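Vacuolar aminopeptidase 1 (Saccharomyces cerevisiae, PDB 5JGF) removes amino acids, preferably neutral or hydrophobic ones, from the N-terminus of peptides in the yeast vacuole, working as a dodecameric zinc aminopeptidase. Local coordinates at residues V85-S90 with F289-L294; L341-N346 with K454-F459; P365-T370 with G397-Y402; H378-V383 with T427-I432. All coordinates share one frame; numbering follows the deposited sequence.

Contact 1: V85-S90 with F289-L294; sequences VGVIGS and FSTVTL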
loop_
_atom_site.group_PDB
_atom_site.type_symbol
_atom_site.label_atom_id
_atom_site.label_comp_id
_atom_site.label_asym_id
_atom_site.label_seq_id
_atom_site.Cartn_x
_atom_site.Cartn_y
_atom_site.Cartn_z
ATOM N N VAL D 85 -7.749 -60.215 -3.598
ATOM C CA VAL D 85 -6.652 -59.934 -4.513
ATOM C C VAL D 85 -5.573 -59.123 -3.797
ATOM O O VAL D 85 -5.884 -58.204 -3.037
ATOM C CB VAL D 85 -7.148 -59.129 -5.741
ATOM C CG1 VAL D 85 -6.019 -58.950 -6.740
ATOM C CG2 VAL D 85 -8.332 -59.838 -6.386
ATOM N N GLY D 86 -4.312 -59.488 -4.026
ATOM C CA GLY D 86 -3.191 -58.775 -3.432
ATOM C C GLY D 86 -2.714 -57.830 -4.514
ATOM O O GLY D 86 -2.168 -58.271 -5.526
ATOM N N VAL D 87 -2.906 -56.531 -4.298
ATOM C CA VAL D 87 -2.566 -55.533 -5.308
ATOM C C VAL D 87 -1.537 -54.469 -4.946
ATOM O O VAL D 87 -1.490 -53.994 -3.812
ATOM C CB VAL D 87 -3.832 -54.736 -5.725
ATOM C CG1 VAL D 87 -3.488 -53.752 -6.838
ATOM C CG2 VAL D 87 -4.950 -55.680 -6.146
ATOM N N ILE D 88 -0.719 -54.099 -5.926
ATOM C CA ILE D 88 0.211 -52.991 -5.752
ATOM C C ILE D 88 -0.068 -52.088 -6.945
ATOM O O ILE D 88 0.060 -52.507 -8.099
ATOM C CB ILE D 88 1.704 -53.383 -5.791
ATOM C CG1 ILE D 88 2.061 -54.265 -4.595
ATOM C CG2 ILE D 88 2.558 -52.105 -5.726
ATOM C CD1 ILE D 88 3.544 -54.596 -4.506
ATOM N N GLY D 89 -0.483 -50.856 -6.670
ATOM C CA GLY D 89 -0.764 -49.923 -7.744
ATOM C C GLY D 89 0.201 -48.755 -7.702
ATOM O O GLY D 89 0.394 -48.154 -6.650
ATOM N N SER D 90 0.812 -48.440 -8.840
ATOM C CA SER D 90 1.766 -47.335 -8.924
ATOM C C SER D 90 1.576 -46.607 -10.247
ATOM O O SER D 90 0.848 -47.081 -11.122
ATOM C CB SER D 90 3.201 -47.864 -8.845
ATOM O OG SER D 90 3.435 -48.535 -7.620
ATOM N N PHE D 289 -4.451 -64.510 -6.030
ATOM C CA PHE D 289 -4.632 -63.668 -7.210
ATOM C C PHE D 289 -3.799 -62.439 -6.839
ATOM O O PHE D 289 -4.158 -61.697 -5.922
ATOM C CB PHE D 289 -6.112 -63.295 -7.381
ATOM C CG PHE D 289 -6.449 -62.653 -8.714
ATOM C CD1 PHE D 289 -7.765 -62.633 -9.167
ATOM C CD2 PHE D 289 -5.465 -62.054 -9.500
ATOM C CE1 PHE D 289 -8.102 -62.030 -10.380
ATOM C CE2 PHE D 289 -5.791 -61.447 -10.716
ATOM C CZ PHE D 289 -7.111 -61.435 -11.158
ATOM N N SER D 290 -2.679 -62.252 -7.530
ATOM C CA SER D 290 -1.768 -61.139 -7.255
ATOM C C SER D 290 -1.583 -60.261 -8.482
ATOM O O SER D 290 -1.631 -60.743 -9.611
ATOM C CB SER D 290 -0.399 -61.680 -6.826
ATOM O OG SER D 290 -0.514 -62.570 -5.730
ATOM N N THR D 291 -1.361 -58.968 -8.265
ATOM C CA THR D 291 -1.166 -58.074 -9.392
ATOM C C THR D 291 -0.437 -56.786 -9.063
ATOM O O THR D 291 -0.508 -56.279 -7.946
ATOM C CB THR D 291 -2.513 -57.665 -10.044
ATOM O OG1 THR D 291 -2.272 -56.680 -11.060
ATOM C CG2 THR D 291 -3.455 -57.062 -9.012
ATOM N N VAL D 292 0.287 -56.288 -10.055
ATOM C CA VAL D 292 0.954 -55.004 -9.962
ATOM C C VAL D 292 0.360 -54.294 -11.168
ATOM O O VAL D 292 0.496 -54.758 -12.301
ATOM C CB VAL D 292 2.479 -55.081 -10.145
ATOM C CG1 VAL D 292 3.038 -53.663 -10.338
ATOM C CG2 VAL D 292 3.121 -55.716 -8.926
ATOM N N THR D 293 -0.343 -53.197 -10.925
ATOM C CA THR D 293 -0.936 -52.444 -12.011
ATOM C C THR D 293 -0.276 -51.072 -12.023
ATOM O O THR D 293 -0.193 -50.404 -10.991
ATOM C CB THR D 293 -2.460 -52.342 -11.839
ATOM O OG1 THR D 293 -3.023 -53.664 -11.891
ATOM C CG2 THR D 293 -3.076 -51.504 -12.951
ATOM N N LEU D 294 0.213 -50.689 -13.201
ATOM C CA LEU D 294 0.920 -49.431 -13.416
ATOM C C LEU D 294 0.049 -48.468 -14.212
ATOM O O LEU D 294 -0.388 -48.783 -15.322
ATOM C CB LEU D 294 2.220 -49.709 -14.170
ATOM C CG LEU D 294 3.095 -50.796 -13.535
ATOM C CD1 LEU D 294 4.325 -51.028 -14.400
ATOM C CD2 LEU D 294 3.494 -50.385 -12.121
#

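Contact 2: L341-N346 with K454-F459; sequences LSADVN and KFFNGF. With ZN (zinc ion), chain K.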
loop_
_atom_site.group_PDB
_atom_site.type_symbol
_atom_site.label_atom_id
_atom_site.label_comp_id
_atom_site.label_asym_id
_atom_site.label_seq_id
_atom_site.Cartn_x
_atom_site.Cartn_y
_atom_site.Cartn_z
ATOM N N LEU D 341 -2.037 -51.973 -2.138
ATOM C CA LEU D 341 -0.961 -51.115 -1.676
ATOM C C LEU D 341 -0.829 -50.067 -2.766
ATOM O O LEU D 341 -0.479 -50.388 -3.900
ATOM C CB LEU D 341 0.375 -51.864 -1.542
ATOM C CG LEU D 341 0.534 -52.989 -0.514
ATOM C CD1 LEU D 341 2.014 -53.343 -0.386
ATOM C CD2 LEU D 341 -0.016 -52.552 0.838
ATOM N N SER D 342 -1.160 -48.825 -2.436
ATOM C CA SER D 342 -1.023 -47.730 -3.385
ATOM C C SER D 342 0.409 -47.264 -3.151
ATOM O O SER D 342 0.684 -46.559 -2.183
ATOM C CB SER D 342 -2.005 -46.606 -3.052
ATOM O OG SER D 342 -1.762 -45.474 -3.866
ATOM N N ALA D 343 1.319 -47.683 -4.026
ATOM C CA ALA D 343 2.728 -47.350 -3.877
ATOM C C ALA D 343 3.152 -46.135 -4.682
ATOM O O ALA D 343 3.304 -46.205 -5.900
ATOM C CB ALA D 343 3.588 -48.558 -4.259
ATOM N N ASP D 344 3.335 -45.019 -3.985
ATOM C CA ASP D 344 3.762 -43.778 -4.614
ATOM C C ASP D 344 4.805 -43.168 -3.684
ATOM O O ASP D 344 4.639 -43.163 -2.465
ATOM C CB ASP D 344 2.577 -42.819 -4.783
ATOM C CG ASP D 344 2.857 -41.719 -5.794
ATOM O OD1 ASP D 344 4.010 -41.615 -6.253
ATOM O OD2 ASP D 344 1.921 -40.958 -6.130
ATOM N N VAL D 345 5.893 -42.676 -4.260
ATOM C CA VAL D 345 6.958 -42.084 -3.468
ATOM C C VAL D 345 6.443 -40.985 -2.549
ATOM O O VAL D 345 5.505 -40.265 -2.890
ATOM C CB VAL D 345 8.057 -41.491 -4.379
ATOM C CG1 VAL D 345 8.756 -42.609 -5.141
ATOM C CG2 VAL D 345 7.442 -40.486 -5.354
ATOM N N ASN D 346 7.035 -40.887 -1.364
ATOM C CA ASN D 346 6.666 -39.836 -0.431
ATOM C C ASN D 346 7.928 -39.031 -0.130
ATOM O O ASN D 346 8.966 -39.238 -0.765
ATOM C CB ASN D 346 6.017 -40.389 0.847
ATOM C CG ASN D 346 6.558 -41.738 1.247
ATOM O OD1 ASN D 346 7.759 -41.972 1.205
ATOM N ND2 ASN D 346 5.664 -42.634 1.660
ATOM N N LYS D 454 12.425 -55.732 -1.444
ATOM C CA LYS D 454 12.332 -56.677 -0.340
ATOM C C LYS D 454 10.976 -56.584 0.349
ATOM O O LYS D 454 10.340 -57.601 0.626
ATOM C CB LYS D 454 13.458 -56.419 0.667
ATOM C CG LYS D 454 13.504 -57.408 1.823
ATOM C CD LYS D 454 14.775 -57.220 2.648
ATOM C CE LYS D 454 14.471 -56.916 4.106
ATOM N NZ LYS D 454 13.709 -58.006 4.777
ATOM N N PHE D 455 10.521 -55.366 0.614
ATOM C CA PHE D 455 9.234 -55.199 1.267
ATOM C C PHE D 455 8.077 -55.701 0.405
ATOM O O PHE D 455 7.220 -56.443 0.882
ATOM C CB PHE D 455 8.989 -53.732 1.615
ATOM C CG PHE D 455 7.624 -53.481 2.171
ATOM C CD1 PHE D 455 7.311 -53.858 3.471
ATOM C CD2 PHE D 455 6.632 -52.926 1.374
ATOM C CE1 PHE D 455 6.026 -53.689 3.968
ATOM C CE2 PHE D 455 5.342 -52.754 1.862
ATOM C CZ PHE D 455 5.037 -53.137 3.161
ATOM N N PHE D 456 8.048 -55.290 -0.862
ATOM C CA PHE D 456 6.979 -55.693 -1.772
ATOM C C PHE D 456 6.962 -57.200 -2.005
ATOM O O PHE D 456 5.898 -57.793 -2.198
ATOM C CB PHE D 456 7.124 -54.963 -3.111
ATOM C CG PHE D 456 6.859 -53.482 -3.027
ATOM C CD1 PHE D 456 7.636 -52.584 -3.751
ATOM C CD2 PHE D 456 5.829 -52.991 -2.232
ATOM C CE1 PHE D 456 7.393 -51.212 -3.682
ATOM C CE2 PHE D 456 5.577 -51.619 -2.156
ATOM C CZ PHE D 456 6.361 -50.731 -2.881
ATOM N N ASN D 457 8.142 -57.811 -1.994
ATOM C CA ASN D 457 8.253 -59.254 -2.187
ATOM C C ASN D 457 7.591 -59.905 -0.977
ATOM O O ASN D 457 6.809 -60.852 -1.111
ATOM C CB ASN D 457 9.724 -59.671 -2.270
ATOM C CG ASN D 457 9.899 -61.138 -2.642
ATOM O OD1 ASN D 457 10.815 -61.801 -2.167
ATOM N ND2 ASN D 457 9.029 -61.640 -3.508
ATOM N N GLY D 458 7.899 -59.374 0.204
ATOM C CA GLY D 458 7.319 -59.891 1.432
ATOM C C GLY D 458 5.809 -59.739 1.438
ATOM O O GLY D 458 5.091 -60.570 2.003
ATOM N N PHE D 459 5.319 -58.670 0.814
ATOM C CA PHE D 459 3.883 -58.428 0.737
ATOM C C PHE D 459 3.182 -59.538 -0.044
ATOM O O PHE D 459 2.198 -60.110 0.425
ATOM C CB PHE D 459 3.596 -57.086 0.054
ATOM C CG PHE D 459 2.154 -56.907 -0.343
ATOM C CD1 PHE D 459 1.177 -56.664 0.617
ATOM C CD2 PHE D 459 1.770 -57.005 -1.678
ATOM C CE1 PHE D 459 -0.164 -56.516 0.251
ATOM C CE2 PHE D 459 0.435 -56.862 -2.054
ATOM C CZ PHE D 459 -0.534 -56.616 -1.088
HETATM ZN ZN ZN K . 3.786 -39.910 -7.526
HETATM O O HOH W 1 4.430 -38.961 -5.398
HETATM O O HOH W 2 2.828 -38.161 -7.984
#

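Contact 3: P365-T370 with G397-Y402; sequences PNVGIT and GDKVQY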
loop_
_atom_site.group_PDB
_atom_site.type_symbol
_atom_site.label_atom_id
_atom_site.label_comp_id
_atom_site.label_asym_id
_atom_site.label_seq_id
_atom_site.Cartn_x
_atom_site.Cartn_y
_atom_site.Cartn_z
ATOM N N PRO D 365 16.788 -41.862 4.743
ATOM C CA PRO D 365 17.302 -42.806 3.746
ATOM C C PRO D 365 17.773 -44.171 4.244
ATOM O O PRO D 365 18.199 -44.323 5.387
ATOM C CB PRO D 365 18.458 -42.038 3.100
ATOM C CG PRO D 365 18.170 -40.583 3.425
ATOM C CD PRO D 365 17.641 -40.664 4.820
ATOM N N ASN D 366 17.684 -45.151 3.351
ATOM C CA ASN D 366 18.160 -46.512 3.586
ATOM C C ASN D 366 17.652 -47.278 4.801
ATOM O O ASN D 366 18.387 -48.072 5.395
ATOM C CB ASN D 366 19.691 -46.484 3.592
ATOM C CG ASN D 366 20.251 -45.787 2.366
ATOM O OD1 ASN D 366 19.866 -46.094 1.240
ATOM N ND2 ASN D 366 21.158 -44.842 2.579
ATOM N N VAL D 367 16.393 -47.063 5.158
ATOM C CA VAL D 367 15.805 -47.757 6.296
ATOM C C VAL D 367 14.712 -48.718 5.845
ATOM O O VAL D 367 14.742 -49.903 6.177
ATOM C CB VAL D 367 15.218 -46.756 7.308
ATOM C CG1 VAL D 367 14.408 -47.490 8.370
ATOM C CG2 VAL D 367 16.351 -45.970 7.960
ATOM N N GLY D 368 13.750 -48.209 5.084
ATOM C CA GLY D 368 12.671 -49.058 4.617
ATOM C C GLY D 368 11.505 -48.284 4.036
ATOM O O GLY D 368 11.562 -47.061 3.900
ATOM N N ILE D 369 10.443 -49.007 3.703
ATOM C CA ILE D 369 9.245 -48.415 3.122
ATOM C C ILE D 369 8.656 -47.365 4.061
ATOM O O ILE D 369 8.804 -47.453 5.280
ATOM C CB ILE D 369 8.185 -49.515 2.831
ATOM C CG1 ILE D 369 7.236 -49.058 1.721
ATOM C CG2 ILE D 369 7.412 -49.858 4.108
ATOM C CD1 ILE D 369 7.875 -49.041 0.338
ATOM N N THR D 370 7.986 -46.369 3.489
ATOM C CA THR D 370 7.376 -45.314 4.283
ATOM C C THR D 370 5.867 -45.311 4.117
ATOM O O THR D 370 5.350 -45.261 3.005
ATOM C CB THR D 370 7.929 -43.925 3.892
ATOM O OG1 THR D 370 9.332 -43.885 4.175
ATOM C CG2 THR D 370 7.227 -42.819 4.690
ATOM N N GLY D 397 10.948 -58.962 8.561
ATOM C CA GLY D 397 12.191 -58.323 8.943
ATOM C C GLY D 397 12.395 -57.006 8.216
ATOM O O GLY D 397 13.525 -56.619 7.917
ATOM N N ASP D 398 11.296 -56.322 7.912
ATOM C CA ASP D 398 11.372 -55.032 7.237
ATOM C C ASP D 398 11.103 -53.935 8.249
ATOM O O ASP D 398 10.461 -54.164 9.274
ATOM C CB ASP D 398 10.324 -54.916 6.127
ATOM C CG ASP D 398 10.574 -55.866 4.984
ATOM O OD1 ASP D 398 11.696 -55.857 4.437
ATOM O OD2 ASP D 398 9.639 -56.612 4.628
ATOM N N LYS D 399 11.593 -52.738 7.951
ATOM C CA LYS D 399 11.374 -51.593 8.818
ATOM C C LYS D 399 10.343 -50.697 8.130
ATOM O O LYS D 399 10.326 -50.591 6.902
ATOM C CB LYS D 399 12.689 -50.840 9.034
ATOM C CG LYS D 399 13.757 -51.641 9.790
ATOM C CD LYS D 399 13.329 -51.909 11.232
ATOM C CE LYS D 399 14.511 -52.264 12.145
ATOM N NZ LYS D 399 14.891 -53.705 12.118
ATOM N N VAL D 400 9.481 -50.067 8.921
ATOM C CA VAL D 400 8.440 -49.192 8.390
ATOM C C VAL D 400 8.595 -47.777 8.943
ATOM O O VAL D 400 8.755 -47.590 10.148
ATOM C CB VAL D 400 7.034 -49.720 8.766
ATOM C CG1 VAL D 400 5.953 -48.757 8.285
ATOM C CG2 VAL D 400 6.821 -51.089 8.154
ATOM N N GLN D 401 8.555 -46.786 8.058
ATOM C CA GLN D 401 8.679 -45.393 8.478
ATOM C C GLN D 401 7.346 -44.694 8.271
ATOM O O GLN D 401 6.438 -45.250 7.656
ATOM C CB GLN D 401 9.761 -44.683 7.664
ATOM C CG GLN D 401 11.074 -45.437 7.593
ATOM C CD GLN D 401 12.188 -44.578 7.043
ATOM O OE1 GLN D 401 12.755 -43.750 7.756
ATOM N NE2 GLN D 401 12.498 -44.758 5.765
ATOM N N TYR D 402 7.235 -43.473 8.781
ATOM C CA TYR D 402 6.000 -42.705 8.665
ATOM C C TYR D 402 6.183 -41.353 7.995
ATOM O O TYR D 402 7.226 -40.715 8.136
ATOM C CB TYR D 402 5.425 -42.375 10.044
ATOM C CG TYR D 402 4.783 -43.481 10.842
ATOM C CD1 TYR D 402 4.543 -44.742 10.299
ATOM C CD2 TYR D 402 4.374 -43.238 12.152
ATOM C CE1 TYR D 402 3.903 -45.736 11.051
ATOM C CE2 TYR D 402 3.741 -44.209 12.904
ATOM C CZ TYR D 402 3.507 -45.454 12.353
ATOM O OH TYR D 402 2.863 -46.399 13.120
HETATM O O HOH W 3 13.651 -52.412 5.804
HETATM O O HOH W 4 10.473 -51.738 4.282
#

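Contact 4: H378-V383 with T427-I432; sequences HMATDV and TIDLGI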
loop_
_atom_site.group_PDB
_atom_site.type_symbol
_atom_site.label_atom_id
_atom_site.label_comp_id
_atom_site.label_asym_id
_atom_site.label_seq_id
_atom_site.Cartn_x
_atom_site.Cartn_y
_atom_site.Cartn_z
ATOM N N HIS D 378 -6.303 -37.340 1.919
ATOM C CA HIS D 378 -5.288 -37.308 0.868
ATOM C C HIS D 378 -4.693 -38.694 0.639
ATOM O O HIS D 378 -4.206 -38.996 -0.452
ATOM C CB HIS D 378 -4.176 -36.315 1.210
ATOM C CG HIS D 378 -4.652 -34.902 1.319
ATOM N ND1 HIS D 378 -5.178 -34.383 2.483
ATOM C CD2 HIS D 378 -4.736 -33.915 0.395
ATOM C CE1 HIS D 378 -5.567 -33.138 2.271
ATOM N NE2 HIS D 378 -5.310 -32.830 1.012
ATOM N N MET D 379 -4.728 -39.523 1.680
ATOM C CA MET D 379 -4.220 -40.896 1.615
ATOM C C MET D 379 -5.361 -41.808 2.072
ATOM O O MET D 379 -6.197 -41.394 2.868
ATOM C CB MET D 379 -3.024 -41.074 2.552
ATOM C CG MET D 379 -1.836 -40.159 2.258
ATOM S SD MET D 379 -1.104 -40.462 0.638
ATOM C CE MET D 379 -0.558 -38.808 0.197
ATOM N N ALA D 380 -5.394 -43.038 1.573
ATOM C CA ALA D 380 -6.454 -43.985 1.935
ATOM C C ALA D 380 -6.099 -44.827 3.164
ATOM O O ALA D 380 -6.945 -45.552 3.697
ATOM C CB ALA D 380 -6.752 -44.899 0.754
ATOM N N THR D 381 -4.849 -44.720 3.604
ATOM C CA THR D 381 -4.343 -45.465 4.756
ATOM C C THR D 381 -5.245 -45.342 5.988
ATOM O O THR D 381 -5.641 -44.237 6.373
ATOM C CB THR D 381 -2.925 -44.978 5.128
ATOM O OG1 THR D 381 -2.076 -45.069 3.977
ATOM C CG2 THR D 381 -2.336 -45.826 6.251
ATOM N N ASP D 382 -5.576 -46.480 6.598
ATOM C CA ASP D 382 -6.416 -46.489 7.794
ATOM C C ASP D 382 -5.734 -47.271 8.919
ATOM O O ASP D 382 -4.647 -47.824 8.726
ATOM C CB ASP D 382 -7.807 -47.074 7.497
ATOM C CG ASP D 382 -7.759 -48.522 7.030
ATOM O OD1 ASP D 382 -6.696 -49.165 7.146
ATOM O OD2 ASP D 382 -8.802 -49.020 6.553
ATOM N N VAL D 383 -6.373 -47.322 10.086
ATOM C CA VAL D 383 -5.788 -47.996 11.243
ATOM C C VAL D 383 -5.520 -49.484 11.035
ATOM O O VAL D 383 -4.483 -49.990 11.461
ATOM C CB VAL D 383 -6.662 -47.781 12.513
ATOM C CG1 VAL D 383 -7.981 -48.527 12.392
ATOM C CG2 VAL D 383 -5.889 -48.211 13.752
ATOM N N THR D 427 -7.263 -49.999 1.264
ATOM C CA THR D 427 -6.099 -49.549 0.516
ATOM C C THR D 427 -5.112 -48.837 1.431
ATOM O O THR D 427 -5.506 -48.050 2.292
ATOM C CB THR D 427 -6.547 -48.597 -0.610
ATOM O OG1 THR D 427 -7.443 -49.298 -1.484
ATOM C CG2 THR D 427 -5.354 -48.073 -1.399
ATOM N N ILE D 428 -3.829 -49.121 1.235
ATOM C CA ILE D 428 -2.776 -48.533 2.047
ATOM C C ILE D 428 -1.812 -47.729 1.186
ATOM O O ILE D 428 -1.189 -48.268 0.269
ATOM C CB ILE D 428 -1.987 -49.640 2.777
ATOM C CG1 ILE D 428 -2.966 -50.529 3.548
ATOM C CG2 ILE D 428 -0.954 -49.025 3.722
ATOM C CD1 ILE D 428 -2.493 -51.948 3.735
ATOM N N ASP D 429 -1.699 -46.436 1.473
ATOM C CA ASP D 429 -0.782 -45.585 0.730
ATOM C C ASP D 429 0.577 -45.618 1.411
ATOM O O ASP D 429 0.692 -45.369 2.609
ATOM C CB ASP D 429 -1.308 -44.145 0.671
ATOM C CG ASP D 429 -2.244 -43.915 -0.504
ATOM O OD1 ASP D 429 -1.757 -43.854 -1.655
ATOM O OD2 ASP D 429 -3.464 -43.800 -0.278
ATOM N N LEU D 430 1.604 -45.951 0.637
ATOM C CA LEU D 430 2.965 -46.020 1.145
ATOM C C LEU D 430 3.900 -45.922 -0.045
ATOM O O LEU D 430 3.454 -45.829 -1.185
ATOM C CB LEU D 430 3.193 -47.342 1.890
ATOM C CG LEU D 430 2.735 -48.650 1.226
ATOM C CD1 LEU D 430 3.531 -48.923 -0.038
ATOM C CD2 LEU D 430 2.910 -49.802 2.223
ATOM N N GLY D 431 5.198 -45.942 0.211
ATOM C CA GLY D 431 6.129 -45.858 -0.893
ATOM C C GLY D 431 7.546 -45.660 -0.428
ATOM O O GLY D 431 7.817 -45.609 0.770
ATOM N N ILE D 432 8.454 -45.575 -1.390
ATOM C CA ILE D 432 9.859 -45.357 -1.101
ATOM C C ILE D 432 10.003 -43.840 -1.076
ATOM O O ILE D 432 9.610 -43.163 -2.025
ATOM C CB ILE D 432 10.744 -45.958 -2.216
ATOM C CG1 ILE D 432 10.493 -47.469 -2.308
ATOM C CG2 ILE D 432 12.216 -45.667 -1.934
ATOM C CD1 ILE D 432 11.185 -48.152 -3.483
HETATM O O HOH W 5 -8.585 -47.828 2.672
HETATM O O HOH W 6 -5.245 -48.801 4.956
#

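Contact 1: V85-S90 with F289-L294
Val85 lies beside Phe289 and overlaps its ring, with CG1 over one face and CG2 4.0 Å from Phe289 CD1. They lie at one end of a parallel pairing in the mixed sheet that carries the zinc site. Five backbone hydrogen bonds alternate between residues 86-90 and 289-294. The first, from Gly86 N to Phe289 O, is 2.9 Å long and nearly straight at 168°. Bonds of Ile88 and Ser90 continue the ladder. Val85 CG1 also meets Thr291 CG2 at 3.9 Å. An alanine in place of Val85 would probably open a gap beside the Phe289 ring and leave Thr291 CG2 with one methyl neighbour fewer. On the same face as Thr291, Val87 packs on Leu313 of helix 312-324. On the other face, Ile88 and Val292 touch more loosely, CB to CG2 at 4.2 Å, and pack on helices 261-278 and 448-468. Thr291 divides its two branches. Its OG1 stands anti to the backbone N (chi1 174°) and is hydrogen-bonded to Ala72 O on the next strand. That leaves CG2 between N and the carbonyl carbon, 3.5 Å from Val87 CG2.

Contact 2: L341-N346 with K454-F459
The strand that delivers a zinc ligand to the active site is backed by three phenylalanines of helix 448-468, which meet Leu341 and Ala343. Leu341 carries most of the contact. It reaches tip to tip with Phe459, and its CD1 sits over one face of that ring, 3.6 Å from the centroid and 16° off the normal. This is a CH-pi contact. CG of Leu341 also lies close to the ring, 3.7 Å from Phe459 CE1. The same CD1 touches the edge of the Phe456 ring and comes within 4.1 Å of Phe455 CE2, which places one methyl among three rings. Two residues on, Ala343 CB meets Phe456 CZ at 3.8 Å. This is a layer of an alpha/beta fold, with the helix laid nearly antiparallel to the short strand 341-343 (162°). Ile88 of the neighbouring strand fills in beside Phe456 and Phe459. Past Ala343 the chain reaches the metal. Asp344 grips zinc with both carboxylate oxygens, OD1 at 2.1 Å and OD2 farther off. His91, Asp262 and two waters complete the site, and Asp262 also binds the second zinc. Water 2 lies 2.0 Å from the zinc. Water 1 binds more loosely and donates a hydrogen bond to Val345 O at 3.0 Å.

Contact 3: P365-T370 with G397-Y402
Gln401 makes both direct hydrogen bonds between residues 365-370 and 397-402. Its backbone N donates to Ile369 O at 2.9 Å, and its side-chain NE2 donates to Gly368 O at 3.1 Å. The second bond is straight at the hydrogen (163°) and lies in the amide plane, though it meets the carbonyl 32° out of that group's plane. The two strands belong to a beta-alpha-beta unit whose helix is 383-396. OE1 of Gln401 accepts from Val364 N, so both ends of the amide are held. An alanine at Gln401 would probably leave Gly368 O and Val364 N without these partners and uncover one side of Val367. Alongside these bonds, two waters span the wider part of the pairing. Water 3 links Val367 O to Lys399 N, and water 4 links Ile369 N to Lys399 O. At Gly368 a side chain would run into Lys399 O. Packing follows outward. Val367 CB lies 3.7 Å from Gln401 CD, and Val367 CG1 is 3.8 Å from Lys399 CB. Tyr402 packs on Gln235 of a neighbouring subunit. Thr370 OG1 lies 3.6 Å from Gln401 CB, while Thr370 CG2 rests 3.8 Å from Tyr402 C.

Contact 4: H378-V383 with T427-I432
The loop that leads into helix 383-396 is fastened to strand 426-434 through Ala380 and Thr381, which bind the carboxylate and the backbone N of Asp429. Ala380 N donates to Asp429 OD2 at 2.8 Å along an almost straight line (177°). It meets that oxygen on the anti side, 15° out of the carboxylate plane. In return Asp429 N donates to Thr381 OG1 at 2.9 Å, a more bent bond (141°). Thr381 OG1 is also hydrogen-bonded to Ser372 O, which ties the loop to strand 369-372 as well. The other carboxylate oxygen, Asp429 OD1, is bonded to Ser342 OG and Thr414 OG1. Three partners therefore fix the rotation of this buried carboxylate, about 5 Å from the side chain of the zinc ligand Asp344. Met379 crosses the aspartate at about a right angle, with SD 3.7 Å from Asp429 CB. Ala380 CB packs on Thr427 CB at 3.9 Å. Ala380 O and Thr427 O approach to 3.2 Å without bonding, since both are acceptors. Water 6 accepts from Asp382 N and donates to Thr427 O at 2.8 Å. Asp382 forms a salt bridge with Arg426 through OD2. Its OD1 accepts from Gly385 N, three residues on, the mark of an aspartate N-cap at the start of helix 383-396.

In the fold
All four contacts reach one mixed sheet. Strand 86-91 of contact 1 lies next to strand 339-347 of contact 2, with Val87 O 2.7 Å from Leu341 N. Strand 426-434 of contact 4 follows on the far side of 339-347, then 369-372 and 400-403 of contact 3. Thr370 N is 2.8 Å from Gly431 O, which joins contacts 3 and 4. A salt bridge from Lys454 NZ to Asp398 OD1, at 3.0 Å, ties the helix of contact 2 to contact 3. Only contact 2 holds a zinc ligand, Asp344. Side chains of Ser90 (contact 1), Met379 (contact 4) and Ile369 (contact 3) lie about 8, 9 and 13 Å from a zinc.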